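Local coordinates for hypothetical UPF0204 protein AF0625 (Archaeoglobus fulgidus, PDB 1YQE), which probably hydrolyses D-aminoacyl-tRNAs to free tRNA and D-amino acids as a zinc-dependent deacylase, at residues A[14-20]-A[76-80]; A[24-30]-A[42-48]; A[35-39]-A[50-54]; A[56-60]-A[102-106]. All coordinates share one frame; numbering follows the deposited sequence.

Contact 1: residues A[14-20]-A[76-80]. With POP (pyrophosphate 2-), chain B.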
loop_
_atom_site.group_PDB
_atom_site.type_symbol
_atom_site.label_atom_id
_atom_site.label_comp_id
_atom_site.label_asym_id
_atom_site.label_seq_id
_atom_site.Cartn_x
_atom_site.Cartn_y
_atom_site.Cartn_z
ATOM N N ASP A 14 -3.837 17.699 3.426
ATOM C CA ASP A 14 -4.316 16.834 2.347
ATOM C C ASP A 14 -5.835 16.702 2.397
ATOM O O ASP A 14 -6.381 16.057 3.292
ATOM C CB ASP A 14 -3.681 15.441 2.457
ATOM C CG ASP A 14 -3.974 14.560 1.243
ATOM O OD1 ASP A 14 -5.162 14.384 0.884
ATOM O OD2 ASP A 14 -3.008 14.035 0.648
ATOM N N THR A 15 -6.512 17.308 1.426
ATOM C CA THR A 15 -7.969 17.259 1.361
ATOM C C THR A 15 -8.523 15.832 1.414
ATOM O O THR A 15 -9.453 15.546 2.170
ATOM C CB THR A 15 -8.486 17.931 0.075
ATOM O OG1 THR A 15 -8.074 19.303 0.055
ATOM C CG2 THR A 15 -10.002 17.864 0.015
ATOM N N ALA A 16 -7.957 14.942 0.606
ATOM C CA ALA A 16 -8.408 13.554 0.577
ATOM C C ALA A 16 -8.199 12.916 1.946
ATOM O O ALA A 16 -9.104 12.286 2.496
ATOM C CB ALA A 16 -7.643 12.775 -0.488
ATOM N N GLY A 17 -6.997 13.081 2.488
ATOM C CA GLY A 17 -6.696 12.519 3.792
ATOM C C GLY A 17 -7.644 13.024 4.866
ATOM O O GLY A 17 -8.084 12.258 5.726
ATOM N N GLN A 18 -7.961 14.315 4.818
ATOM C CA GLN A 18 -8.859 14.920 5.794
ATOM C C GLN A 18 -10.283 14.382 5.702
ATOM O O GLN A 18 -10.911 14.124 6.725
ATOM C CB GLN A 18 -8.875 16.446 5.632
ATOM C CG GLN A 18 -7.594 17.122 6.086
ATOM C CD GLN A 18 -7.288 16.829 7.538
ATOM O OE1 GLN A 18 -8.092 17.121 8.419
ATOM N NE2 GLN A 18 -6.126 16.240 7.798
ATOM N N ASN A 19 -10.800 14.222 4.486
ATOM C CA ASN A 19 -12.156 13.706 4.332
ATOM C C ASN A 19 -12.229 12.256 4.792
ATOM O O ASN A 19 -13.236 11.830 5.363
ATOM C CB ASN A 19 -12.631 13.822 2.883
ATOM C CG ASN A 19 -12.940 15.254 2.487
ATOM O OD1 ASN A 19 -13.470 16.029 3.285
ATOM N ND2 ASN A 19 -12.623 15.610 1.250
ATOM N N ILE A 20 -11.164 11.499 4.543
ATOM C CA ILE A 20 -11.121 10.106 4.965
ATOM C C ILE A 20 -11.137 10.118 6.486
ATOM O O ILE A 20 -11.870 9.356 7.119
ATOM C CB ILE A 20 -9.832 9.388 4.460
ATOM C CG1 ILE A 20 -9.891 9.236 2.933
ATOM C CG2 ILE A 20 -9.685 8.020 5.144
ATOM C CD1 ILE A 20 -8.610 8.730 2.299
ATOM N N PHE A 76 -1.639 4.690 5.624
ATOM C CA PHE A 76 -1.541 6.091 5.230
ATOM C C PHE A 76 -2.730 6.419 4.346
ATOM O O PHE A 76 -2.979 5.724 3.363
ATOM C CB PHE A 76 -0.261 6.356 4.432
ATOM C CG PHE A 76 0.997 6.246 5.238
ATOM C CD1 PHE A 76 1.823 5.139 5.111
ATOM C CD2 PHE A 76 1.370 7.267 6.113
ATOM C CE1 PHE A 76 3.010 5.045 5.839
ATOM C CE2 PHE A 76 2.552 7.181 6.847
ATOM C CZ PHE A 76 3.374 6.068 6.708
ATOM N N ALA A 77 -3.459 7.473 4.702
ATOM C CA ALA A 77 -4.622 7.908 3.938
ATOM C C ALA A 77 -4.188 9.180 3.228
ATOM O O ALA A 77 -3.832 10.163 3.872
ATOM C CB ALA A 77 -5.791 8.193 4.874
ATOM N N SER A 78 -4.211 9.162 1.902
ATOM C CA SER A 78 -3.768 10.319 1.148
ATOM C C SER A 78 -4.411 10.433 -0.222
ATOM O O SER A 78 -5.097 9.528 -0.688
ATOM C CB SER A 78 -2.245 10.256 0.984
ATOM O OG SER A 78 -1.804 11.082 -0.083
ATOM N N ARG A 79 -4.186 11.568 -0.862
ATOM C CA ARG A 79 -4.708 11.785 -2.194
ATOM C C ARG A 79 -3.688 11.199 -3.164
ATOM O O ARG A 79 -2.547 10.915 -2.785
ATOM C CB ARG A 79 -4.856 13.284 -2.462
ATOM C CG ARG A 79 -3.553 14.056 -2.324
ATOM C CD ARG A 79 -3.756 15.534 -2.610
ATOM N NE ARG A 79 -2.594 16.328 -2.227
ATOM C CZ ARG A 79 -1.407 16.260 -2.817
ATOM N NH1 ARG A 79 -1.213 15.430 -3.832
ATOM N NH2 ARG A 79 -0.408 17.019 -2.387
ATOM N N HIS A 80 -4.112 10.995 -4.405
ATOM C CA HIS A 80 -3.220 10.499 -5.445
ATOM C C HIS A 80 -3.303 11.505 -6.586
ATOM O O HIS A 80 -4.388 11.785 -7.092
ATOM C CB HIS A 80 -3.647 9.116 -5.947
ATOM C CG HIS A 80 -2.934 8.691 -7.195
ATOM N ND1 HIS A 80 -1.564 8.548 -7.257
ATOM C CD2 HIS A 80 -3.395 8.438 -8.444
ATOM C CE1 HIS A 80 -1.212 8.232 -8.490
ATOM N NE2 HIS A 80 -2.304 8.159 -9.230
HETATM P P1 POP B . 1.640 13.569 -3.951
HETATM O O1 POP B . 1.218 14.511 -5.067
HETATM O O2 POP B . 1.133 14.137 -2.620
HETATM O O3 POP B . 3.154 13.454 -3.864
HETATM O O POP B . 0.930 12.074 -4.107
HETATM P P2 POP B . 1.385 10.930 -5.222
HETATM O O4 POP B . 2.454 11.411 -6.167
HETATM O O5 POP B . 0.186 10.499 -6.001
HETATM O O6 POP B . 1.861 9.698 -4.301
#
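Asp14 lays its carboxylate over the first part of the Arg79 side chain, OD2 coming to 3.0 Å from Arg79 CG. Asp14 is the N-cap of helix 15-24, which packs on strand 73-81 of the mixed eight-stranded sheet; the local axes of residues 15-20 and 76-80 approach to 5.9 Å and run 137° apart. The two carboxylate oxygens divide the work. OD1 takes the N-H of Gly17 in a capping bond of 2.8 Å, met from above the carboxylate plane, while OD2 accepts the backbone N-H of Arg79 at 3.1 Å, on its syn side and nearly straight at 165°. One buried acid therefore ties the start of the helix to the strand. Its charge also faces Arg79 NE in a long salt bridge; the acid sits off the guanidinium plane, which makes this a pairing of charges and not a directed bond.

Farther along the helix the contact is close packing. Ala16 CB sits on Arg79 CB, Gly17 CA comes up to Ala77 O, and Ile20 makes an apolar contact with Ala77 CB through both CG2 and CD1. Trp164 touches Ala16 and makes a cation-pi contact with Arg79.

The strand leads into the pyrophosphate pocket. Arg79 CG stands between its backbone N and carbonyl carbon (chi1 58°), and from there the extended chain carries the guanidinium across Asp14 to the ligand. His80 ND1 makes a weak, bent bond to pyrophosphate O5, whereas Arg79 NH1 donates to O1 at 2.9 Å, with that oxygen at the guanidinium edge and in its plane.

Contact 2: residues A[24-30]-A[42-48]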
loop_
_atom_site.group_PDB
_atom_site.type_symbol
_atom_site.label_atom_id
_atom_site.label_comp_id
_atom_site.label_asym_id
_atom_site.label_seq_id
_atom_site.Cartn_x
_atom_site.Cartn_y
_atom_site.Cartn_z
ATOM N N LEU A 24 -13.699 8.341 9.225
ATOM C CA LEU A 24 -13.153 7.373 10.174
ATOM C C LEU A 24 -13.520 7.764 11.608
ATOM O O LEU A 24 -13.709 6.905 12.472
ATOM C CB LEU A 24 -11.626 7.317 10.029
ATOM C CG LEU A 24 -10.899 6.085 9.464
ATOM C CD1 LEU A 24 -11.735 5.374 8.425
ATOM C CD2 LEU A 24 -9.568 6.529 8.871
ATOM N N LEU A 25 -13.628 9.066 11.848
ATOM C CA LEU A 25 -13.957 9.589 13.170
ATOM C C LEU A 25 -15.370 9.258 13.649
ATOM O O LEU A 25 -15.651 9.334 14.842
ATOM C CB LEU A 25 -13.760 11.105 13.190
ATOM C CG LEU A 25 -12.313 11.600 13.155
ATOM C CD1 LEU A 25 -12.287 13.103 12.885
ATOM C CD2 LEU A 25 -11.631 11.264 14.477
ATOM N N THR A 26 -16.260 8.900 12.728
ATOM C CA THR A 26 -17.629 8.568 13.112
ATOM C C THR A 26 -17.803 7.078 13.385
ATOM O O THR A 26 -18.849 6.647 13.874
ATOM C CB THR A 26 -18.631 8.973 12.021
ATOM O OG1 THR A 26 -18.373 8.216 10.834
ATOM C CG2 THR A 26 -18.505 10.453 11.709
ATOM N N PHE A 27 -16.770 6.299 13.082
ATOM C CA PHE A 27 -16.815 4.851 13.270
ATOM C C PHE A 27 -16.582 4.385 14.700
ATOM O O PHE A 27 -16.786 3.214 15.014
ATOM C CB PHE A 27 -15.796 4.180 12.348
ATOM C CG PHE A 27 -16.068 4.391 10.882
ATOM C CD1 PHE A 27 -15.119 4.035 9.932
ATOM C CD2 PHE A 27 -17.275 4.935 10.451
ATOM C CE1 PHE A 27 -15.366 4.215 8.577
ATOM C CE2 PHE A 27 -17.531 5.118 9.095
ATOM C CZ PHE A 27 -16.577 4.758 8.158
ATOM N N ALA A 28 -16.154 5.295 15.565
ATOM C CA ALA A 28 -15.898 4.952 16.960
ATOM C C ALA A 28 -15.872 6.200 17.836
ATOM O O ALA A 28 -15.890 7.322 17.335
ATOM C CB ALA A 28 -14.575 4.205 17.080
ATOM N N ASP A 29 -15.832 5.990 19.148
ATOM C CA ASP A 29 -15.802 7.091 20.102
ATOM C C ASP A 29 -14.357 7.539 20.272
ATOM O O ASP A 29 -13.593 6.924 21.011
ATOM C CB ASP A 29 -16.372 6.629 21.446
ATOM C CG ASP A 29 -16.620 7.780 22.405
ATOM O OD1 ASP A 29 -16.990 7.510 23.569
ATOM O OD2 ASP A 29 -16.453 8.951 21.999
ATOM N N PHE A 30 -13.982 8.610 19.582
ATOM C CA PHE A 30 -12.614 9.103 19.661
ATOM C C PHE A 30 -12.408 10.259 20.628
ATOM O O PHE A 30 -13.334 10.998 20.948
ATOM C CB PHE A 30 -12.109 9.525 18.275
ATOM C CG PHE A 30 -11.798 8.372 17.361
ATOM C CD1 PHE A 30 -12.801 7.769 16.607
ATOM C CD2 PHE A 30 -10.496 7.886 17.260
ATOM C CE1 PHE A 30 -12.516 6.698 15.763
ATOM C CE2 PHE A 30 -10.197 6.813 16.420
ATOM C CZ PHE A 30 -11.211 6.218 15.668
ATOM N N LEU A 42 -7.774 8.928 19.673
ATOM C CA LEU A 42 -7.783 7.597 20.259
ATOM C C LEU A 42 -9.163 7.008 20.509
ATOM O O LEU A 42 -10.123 7.722 20.800
ATOM C CB LEU A 42 -7.014 7.620 21.579
ATOM C CG LEU A 42 -5.644 8.297 21.546
ATOM C CD1 LEU A 42 -5.133 8.490 22.966
ATOM C CD2 LEU A 42 -4.685 7.459 20.724
ATOM N N SER A 43 -9.233 5.686 20.404
ATOM C CA SER A 43 -10.454 4.930 20.634
ATOM C C SER A 43 -9.999 3.513 20.950
ATOM O O SER A 43 -8.806 3.215 20.871
ATOM C CB SER A 43 -11.343 4.933 19.387
ATOM O OG SER A 43 -10.765 4.179 18.339
ATOM N N ASP A 44 -10.934 2.642 21.312
ATOM C CA ASP A 44 -10.585 1.261 21.626
ATOM C C ASP A 44 -10.654 0.380 20.383
ATOM O O ASP A 44 -10.456 -0.831 20.458
ATOM C CB ASP A 44 -11.522 0.706 22.701
ATOM C CG ASP A 44 -12.981 0.873 22.342
ATOM O OD1 ASP A 44 -13.354 0.560 21.191
ATOM O OD2 ASP A 44 -13.761 1.311 23.213
ATOM N N GLU A 45 -10.941 0.995 19.240
ATOM C CA GLU A 45 -11.043 0.268 17.980
ATOM C C GLU A 45 -9.729 0.416 17.212
ATOM O O GLU A 45 -9.010 -0.557 16.991
ATOM C CB GLU A 45 -12.202 0.831 17.152
ATOM C CG GLU A 45 -12.614 -0.029 15.966
ATOM C CD GLU A 45 -13.237 -1.349 16.388
ATOM O OE1 GLU A 45 -13.554 -2.167 15.497
ATOM O OE2 GLU A 45 -13.415 -1.567 17.608
ATOM N N PHE A 46 -9.426 1.644 16.807
ATOM C CA PHE A 46 -8.194 1.925 16.081
ATOM C C PHE A 46 -7.742 3.352 16.380
ATOM O O PHE A 46 -8.447 4.100 17.050
ATOM C CB PHE A 46 -8.405 1.712 14.575
ATOM C CG PHE A 46 -9.437 2.613 13.964
ATOM C CD1 PHE A 46 -9.065 3.807 13.355
ATOM C CD2 PHE A 46 -10.787 2.268 13.992
ATOM C CE1 PHE A 46 -10.020 4.646 12.779
ATOM C CE2 PHE A 46 -11.749 3.097 13.422
ATOM C CZ PHE A 46 -11.366 4.291 12.812
ATOM N N TYR A 47 -6.563 3.716 15.886
ATOM C CA TYR A 47 -5.996 5.041 16.114
ATOM C C TYR A 47 -5.924 5.857 14.832
ATOM O O TYR A 47 -5.934 5.304 13.734
ATOM C CB TYR A 47 -4.576 4.914 16.661
ATOM C CG TYR A 47 -4.456 4.317 18.042
ATOM C CD1 TYR A 47 -3.277 3.693 18.444
ATOM C CD2 TYR A 47 -5.494 4.423 18.970
ATOM C CE1 TYR A 47 -3.131 3.193 19.731
ATOM C CE2 TYR A 47 -5.353 3.927 20.264
ATOM C CZ TYR A 47 -4.168 3.315 20.635
ATOM O OH TYR A 47 -4.013 2.830 21.915
ATOM N N ILE A 48 -5.846 7.176 14.988
ATOM C CA ILE A 48 -5.715 8.093 13.861
ATOM C C ILE A 48 -4.686 9.141 14.274
ATOM O O ILE A 48 -4.709 9.632 15.405
ATOM C CB ILE A 48 -7.031 8.831 13.526
ATOM C CG1 ILE A 48 -8.121 7.836 13.124
ATOM C CG2 ILE A 48 -6.783 9.823 12.384
ATOM C CD1 ILE A 48 -9.470 8.487 12.831
HETATM O O HOH W 1 -13.542 4.288 21.876
#
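The backbones come together where Phe30 passes Ser43, 4.8 Å between CA atoms, and Phe30 CA points its hydrogen at Leu42 O from 3.1 Å; earlier, a type I turn from Leu24 to Phe27 leads the chain off helix 15-24. The Phe30 ring is the centre of the packing. Ser43 lies over one face, its CB 3.7 Å from the ring centroid and close to the normal, a CH-pi contact. The CZ end of the same ring is driven into the face of Phe46, an edge-to-face pair with planes at 68° and centroids 5.1 Å apart. This packing sets the loop between helix 15-24 and edge strand 31-35 against the connection of hairpin strands 38-42 and 47-51.

Ser43 OG donates to Phe46 O at 2.7 Å, in the carbonyl plane and on a lone pair, a bond that spans the turn from Ser43 to Phe46 beside the Phe30 face. Phe46 CG, between its backbone N and carbonyl carbon (chi1 62°), presents the ring face to the CZ edge of Phe30, and Leu24 CG meets Phe46 CE1 at 3.7 Å. Ile48 CD1 fits among Leu24 CB, Leu25 CD2 and Phe30 CE2. On the outer side, a water donates to Asp29 O and accepts from Asp44 N.

Contact 3: residues A[35-39]-A[50-54]. With POP (pyrophosphate 2-), chain B.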
loop_
_atom_site.group_PDB
_atom_site.type_symbol
_atom_site.label_atom_id
_atom_site.label_comp_id
_atom_site.label_asym_id
_atom_site.label_seq_id
_atom_site.Cartn_x
_atom_site.Cartn_y
_atom_site.Cartn_z
ATOM N N VAL A 35 -0.082 15.816 21.089
ATOM C CA VAL A 35 1.220 15.576 21.694
ATOM C C VAL A 35 2.270 15.809 20.623
ATOM O O VAL A 35 2.058 15.479 19.454
ATOM C CB VAL A 35 1.356 14.131 22.215
ATOM C CG1 VAL A 35 0.308 13.861 23.280
ATOM C CG2 VAL A 35 1.215 13.148 21.065
ATOM N N GLY A 36 3.400 16.382 21.020
ATOM C CA GLY A 36 4.453 16.653 20.061
ATOM C C GLY A 36 3.922 17.403 18.856
ATOM O O GLY A 36 3.099 18.309 18.986
ATOM N N GLU A 37 4.383 17.010 17.675
ATOM C CA GLU A 37 3.968 17.648 16.432
ATOM C C GLU A 37 2.689 17.055 15.846
ATOM O O GLU A 37 2.250 17.473 14.774
ATOM C CB GLU A 37 5.090 17.523 15.398
ATOM C CG GLU A 37 5.561 16.087 15.191
ATOM C CD GLU A 37 6.543 15.943 14.042
ATOM O OE1 GLU A 37 6.150 16.217 12.888
ATOM O OE2 GLU A 37 7.705 15.556 14.292
ATOM N N PHE A 38 2.080 16.102 16.546
ATOM C CA PHE A 38 0.876 15.457 16.029
ATOM C C PHE A 38 -0.432 15.714 16.763
ATOM O O PHE A 38 -0.466 16.210 17.891
ATOM C CB PHE A 38 1.070 13.935 15.972
ATOM C CG PHE A 38 2.384 13.505 15.395
ATOM C CD1 PHE A 38 3.471 13.247 16.225
ATOM C CD2 PHE A 38 2.538 13.349 14.020
ATOM C CE1 PHE A 38 4.694 12.838 15.695
ATOM C CE2 PHE A 38 3.756 12.941 13.481
ATOM C CZ PHE A 38 4.835 12.684 14.321
ATOM N N LYS A 39 -1.515 15.352 16.084
ATOM C CA LYS A 39 -2.864 15.445 16.614
ATOM C C LYS A 39 -3.310 13.988 16.596
ATOM O O LYS A 39 -3.509 13.407 15.531
ATOM C CB LYS A 39 -3.760 16.283 15.698
ATOM C CG LYS A 39 -3.340 17.740 15.571
ATOM C CD LYS A 39 -4.213 18.498 14.577
ATOM C CE LYS A 39 -5.654 18.587 15.047
ATOM N NZ LYS A 39 -5.757 19.303 16.347
ATOM N N GLU A 50 -2.654 12.758 12.906
ATOM C CA GLU A 50 -2.583 13.835 11.939
ATOM C C GLU A 50 -1.223 14.507 12.093
ATOM O O GLU A 50 -0.770 14.763 13.209
ATOM C CB GLU A 50 -3.711 14.829 12.209
ATOM C CG GLU A 50 -4.173 15.608 11.001
ATOM C CD GLU A 50 -5.558 16.204 11.195
ATOM O OE1 GLU A 50 -6.066 16.844 10.255
ATOM O OE2 GLU A 50 -6.140 16.029 12.288
ATOM N N THR A 51 -0.568 14.771 10.969
ATOM C CA THR A 51 0.740 15.411 10.975
ATOM C C THR A 51 0.740 16.537 9.950
ATOM O O THR A 51 -0.023 16.499 8.987
ATOM C CB THR A 51 1.854 14.409 10.611
ATOM O OG1 THR A 51 3.124 15.069 10.655
ATOM C CG2 THR A 51 1.634 13.850 9.205
ATOM N N LYS A 52 1.583 17.540 10.163
ATOM C CA LYS A 52 1.665 18.661 9.237
ATOM C C LYS A 52 2.677 18.361 8.140
ATOM O O LYS A 52 2.828 19.126 7.193
ATOM C CB LYS A 52 2.051 19.949 9.978
ATOM C CG LYS A 52 0.938 20.502 10.869
ATOM C CD LYS A 52 1.229 21.923 11.351
ATOM C CE LYS A 52 2.340 21.954 12.392
ATOM N NZ LYS A 52 1.940 21.256 13.646
ATOM N N GLU A 53 3.362 17.234 8.271
ATOM C CA GLU A 53 4.357 16.836 7.283
ATOM C C GLU A 53 3.727 16.260 6.024
ATOM O O GLU A 53 2.648 15.663 6.066
ATOM C CB GLU A 53 5.290 15.776 7.860
ATOM C CG GLU A 53 6.036 16.178 9.111
ATOM C CD GLU A 53 6.900 15.051 9.629
ATOM O OE1 GLU A 53 7.554 15.227 10.677
ATOM O OE2 GLU A 53 6.925 13.982 8.983
ATOM N N ARG A 54 4.410 16.450 4.903
ATOM C CA ARG A 54 3.968 15.896 3.633
ATOM C C ARG A 54 4.332 14.417 3.799
ATOM O O ARG A 54 5.477 14.096 4.110
ATOM C CB ARG A 54 4.772 16.525 2.494
ATOM C CG ARG A 54 4.475 15.967 1.122
ATOM C CD ARG A 54 3.079 16.329 0.655
ATOM N NE ARG A 54 2.866 15.959 -0.742
ATOM C CZ ARG A 54 3.611 16.400 -1.748
ATOM N NH1 ARG A 54 4.619 17.227 -1.514
ATOM N NH2 ARG A 54 3.345 16.021 -2.991
HETATM P P1 POP B . 1.640 13.569 -3.951
HETATM O O1 POP B . 1.218 14.511 -5.067
HETATM O O2 POP B . 1.133 14.137 -2.620
HETATM O O3 POP B . 3.154 13.454 -3.864
HETATM O O POP B . 0.930 12.074 -4.107
HETATM P P2 POP B . 1.385 10.930 -5.222
HETATM O O4 POP B . 2.454 11.411 -6.167
HETATM O O5 POP B . 0.186 10.499 -6.001
HETATM O O6 POP B . 1.861 9.698 -4.301
#
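Glu50 N gives its hydrogen to Lys39 O at 2.8 Å, and Lys39 N returns a bond to Glu50 O at 3.0 Å: an antiparallel hydrogen-bonded pair in the beta hairpin of strands 38-42 and 47-51. Lys39 and Glu50 run side by side from this pair, their CB atoms 3.8 Å apart. Their charged ends then part company. The lysine chain bends at its outer torsions and takes NZ to Glu32, while Glu50 OE1 meets Lys21 and, probably by a hydrogen bond, Gln18, tying the hairpin to helix 15-24; OE2 bonds Tyr41 OH within the hairpin.

One residue along, Phe38 and Thr51 point the same way, the CE2 corner of the ring 3.6 Å from Thr51 OG1 and Glu50 O at the ring edge in its plane. Ile61, Lys64 and Leu65 of helix 61-65 touch the Phe38 side chain too. Thr51 OG1, anti to its own N (chi1 -179°), turns forward along the chain and accepts from Glu53 N in a nearly straight bond, an ST turn, as the chain leaves the strand toward Arg54. That arginine reaches the pyrophosphate, with NE and NH2 both donating to O2, the latter at 2.9 Å.

At the outer end, the side chains of Glu37 and Glu53 cross at about a right angle, their carboxylate planes 61° apart, and Glu37 OE1 lies 2.8 Å from Glu53 OE1. Lys64 gives Glu53 only a long, weak ion pair. Two such oxygens would repel if both groups were charged; at this distance one acid probably holds a proton and donates it, consistent with a raised pKa.

Contact 4: residues A[56-60]-A[102-106]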
loop_
_atom_site.group_PDB
_atom_site.type_symbol
_atom_site.label_atom_id
_atom_site.label_comp_id
_atom_site.label_asym_id
_atom_site.label_seq_id
_atom_site.Cartn_x
_atom_site.Cartn_y
_atom_site.Cartn_z
ATOM N N ILE A 56 4.975 11.819 1.765
ATOM C CA ILE A 56 6.089 11.263 0.994
ATOM C C ILE A 56 7.464 11.594 1.569
ATOM O O ILE A 56 8.444 10.929 1.252
ATOM C CB ILE A 56 6.050 11.711 -0.489
ATOM C CG1 ILE A 56 6.016 13.237 -0.583
ATOM C CG2 ILE A 56 4.851 11.077 -1.188
ATOM C CD1 ILE A 56 6.120 13.756 -2.012
ATOM N N TYR A 57 7.537 12.620 2.411
ATOM C CA TYR A 57 8.803 12.995 3.035
ATOM C C TYR A 57 8.813 12.603 4.512
ATOM O O TYR A 57 9.759 12.909 5.241
ATOM C CB TYR A 57 9.041 14.503 2.916
ATOM C CG TYR A 57 9.169 15.000 1.496
ATOM C CD1 TYR A 57 8.128 15.694 0.884
ATOM C CD2 TYR A 57 10.330 14.768 0.760
ATOM C CE1 TYR A 57 8.240 16.149 -0.431
ATOM C CE2 TYR A 57 10.452 15.217 -0.556
ATOM C CZ TYR A 57 9.401 15.907 -1.143
ATOM O OH TYR A 57 9.512 16.354 -2.443
ATOM N N ALA A 58 7.767 11.908 4.945
ATOM C CA ALA A 58 7.643 11.493 6.340
ATOM C C ALA A 58 8.514 10.315 6.777
ATOM O O ALA A 58 8.051 9.446 7.513
ATOM C CB ALA A 58 6.179 11.189 6.653
ATOM N N ASP A 59 9.766 10.277 6.332
ATOM C CA ASP A 59 10.680 9.203 6.730
ATOM C C ASP A 59 10.756 9.141 8.261
ATOM O O ASP A 59 10.800 10.178 8.925
ATOM C CB ASP A 59 12.088 9.456 6.168
ATOM C CG ASP A 59 12.257 8.962 4.732
ATOM O OD1 ASP A 59 13.222 9.398 4.064
ATOM O OD2 ASP A 59 11.448 8.134 4.271
ATOM N N HIS A 60 10.767 7.926 8.806
ATOM C CA HIS A 60 10.853 7.707 10.255
ATOM C C HIS A 60 9.661 8.205 11.063
ATOM O O HIS A 60 9.733 8.284 12.292
ATOM C CB HIS A 60 12.134 8.347 10.807
ATOM C CG HIS A 60 13.391 7.767 10.235
ATOM N ND1 HIS A 60 13.760 6.456 10.436
ATOM C CD2 HIS A 60 14.342 8.310 9.441
ATOM C CE1 HIS A 60 14.886 6.215 9.788
ATOM N NE2 HIS A 60 15.259 7.323 9.174
ATOM N N PHE A 102 10.885 11.861 -5.191
ATOM C CA PHE A 102 9.754 12.317 -4.401
ATOM C C PHE A 102 9.660 11.706 -3.015
ATOM O O PHE A 102 8.654 11.089 -2.647
ATOM C CB PHE A 102 8.467 12.109 -5.203
ATOM C CG PHE A 102 8.451 12.886 -6.490
ATOM C CD1 PHE A 102 8.487 14.278 -6.472
ATOM C CD2 PHE A 102 8.489 12.233 -7.716
ATOM C CE1 PHE A 102 8.571 15.013 -7.662
ATOM C CE2 PHE A 102 8.572 12.957 -8.911
ATOM C CZ PHE A 102 8.614 14.349 -8.880
ATOM N N GLY A 103 10.729 11.900 -2.247
ATOM C CA GLY A 103 10.779 11.401 -0.887
ATOM C C GLY A 103 11.605 10.151 -0.678
ATOM O O GLY A 103 11.810 9.362 -1.600
ATOM N N GLY A 104 12.083 9.978 0.551
ATOM C CA GLY A 104 12.864 8.807 0.887
ATOM C C GLY A 104 14.288 8.778 0.368
ATOM O O GLY A 104 14.825 9.787 -0.099
ATOM N N LYS A 105 14.889 7.594 0.448
ATOM C CA LYS A 105 16.264 7.375 0.011
ATOM C C LYS A 105 16.328 6.357 -1.124
ATOM O O LYS A 105 15.451 5.501 -1.261
ATOM C CB LYS A 105 17.098 6.865 1.189
ATOM C CG LYS A 105 17.077 7.778 2.402
ATOM C CD LYS A 105 17.839 7.159 3.564
ATOM C CE LYS A 105 18.061 8.162 4.684
ATOM N NZ LYS A 105 16.787 8.752 5.196
ATOM N N PRO A 106 17.383 6.430 -1.952
ATOM C CA PRO A 106 17.518 5.486 -3.066
ATOM C C PRO A 106 17.615 4.050 -2.556
ATOM O O PRO A 106 18.065 3.815 -1.434
ATOM C CB PRO A 106 18.817 5.928 -3.742
ATOM C CG PRO A 106 18.905 7.385 -3.405
ATOM C CD PRO A 106 18.475 7.416 -1.963
HETATM O O HOH W 2 12.380 12.262 2.734
HETATM O O HOH W 3 15.334 10.928 5.193
#
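The loop leading from strand 47-51 to helix 61-65 supplies part of the pyrophosphate pocket through Ile56, and here it runs beside the glycine-containing loop 102-106. The touching parts, residues 56-60 and 102-105, run 29° apart end to end and come closest at Tyr57 and Gly103, 4.7 Å between CA atoms. Ile56 CB rests against Phe102 O at 3.4 Å. With CG1 placed between the backbone N and the carbonyl carbon (chi1 55°), the branch carries CD1 past that oxygen toward Phe102 CB. Ile56 O meets Gly103 CA at 3.2 Å in a CA-H...O contact; Gly103, with no side chain, lets the two backbones come this close. The Tyr57 ring extends alongside, its CE2 3.7 Å from Gly103 N.

Asp59 provides the polar part of the contact. OD1 lies 3.3 Å from Gly104 CA, and two waters each donate a hydrogen to it. One of them also accepts from Gly104 N. The other, 2.8 Å from Asp59 OD1, takes a hydrogen from Lys105 NZ at 2.6 Å, bridging a pair whose direct salt bridge is long at 3.8 Å. The far carboxylate oxygen, OD2, is held by the backbone N of Glu147 and, more weakly, by that of Ser146.

A third loop thus backs both segments: His60, the N-cap residue of helix 61-65, bonds to Glu147 through its backbone, and Phe102, between strand 88-92 and helix 114-125, does the same with Gly144 while its ring meets His143.

Contacts 1, 2 and 3 all reach the mixed eight-stranded sheet, contact 1 on strand 73-81 and contacts 2 and 3 at successive parts of strand 47-51, their centres about 14 to 17 Å apart. Along the chain, contacts 2 and 3 interleave, and both fall between the two halves of contact 1. Contact 4, joining loops beyond the strands, follows contact 3, but its segments alternate with those of contact 1; its centre is about 28 Å from that of contact 2. Gln18 to Glu50, a probable hydrogen bond, links contacts 1 and 3. Arg79 and His80 of contact 1, Arg54 of contact 3 and Ile56 of contact 4 converge on the pyrophosphate, whereas contact 2 packs beside hairpin strands 38-42 and 47-51.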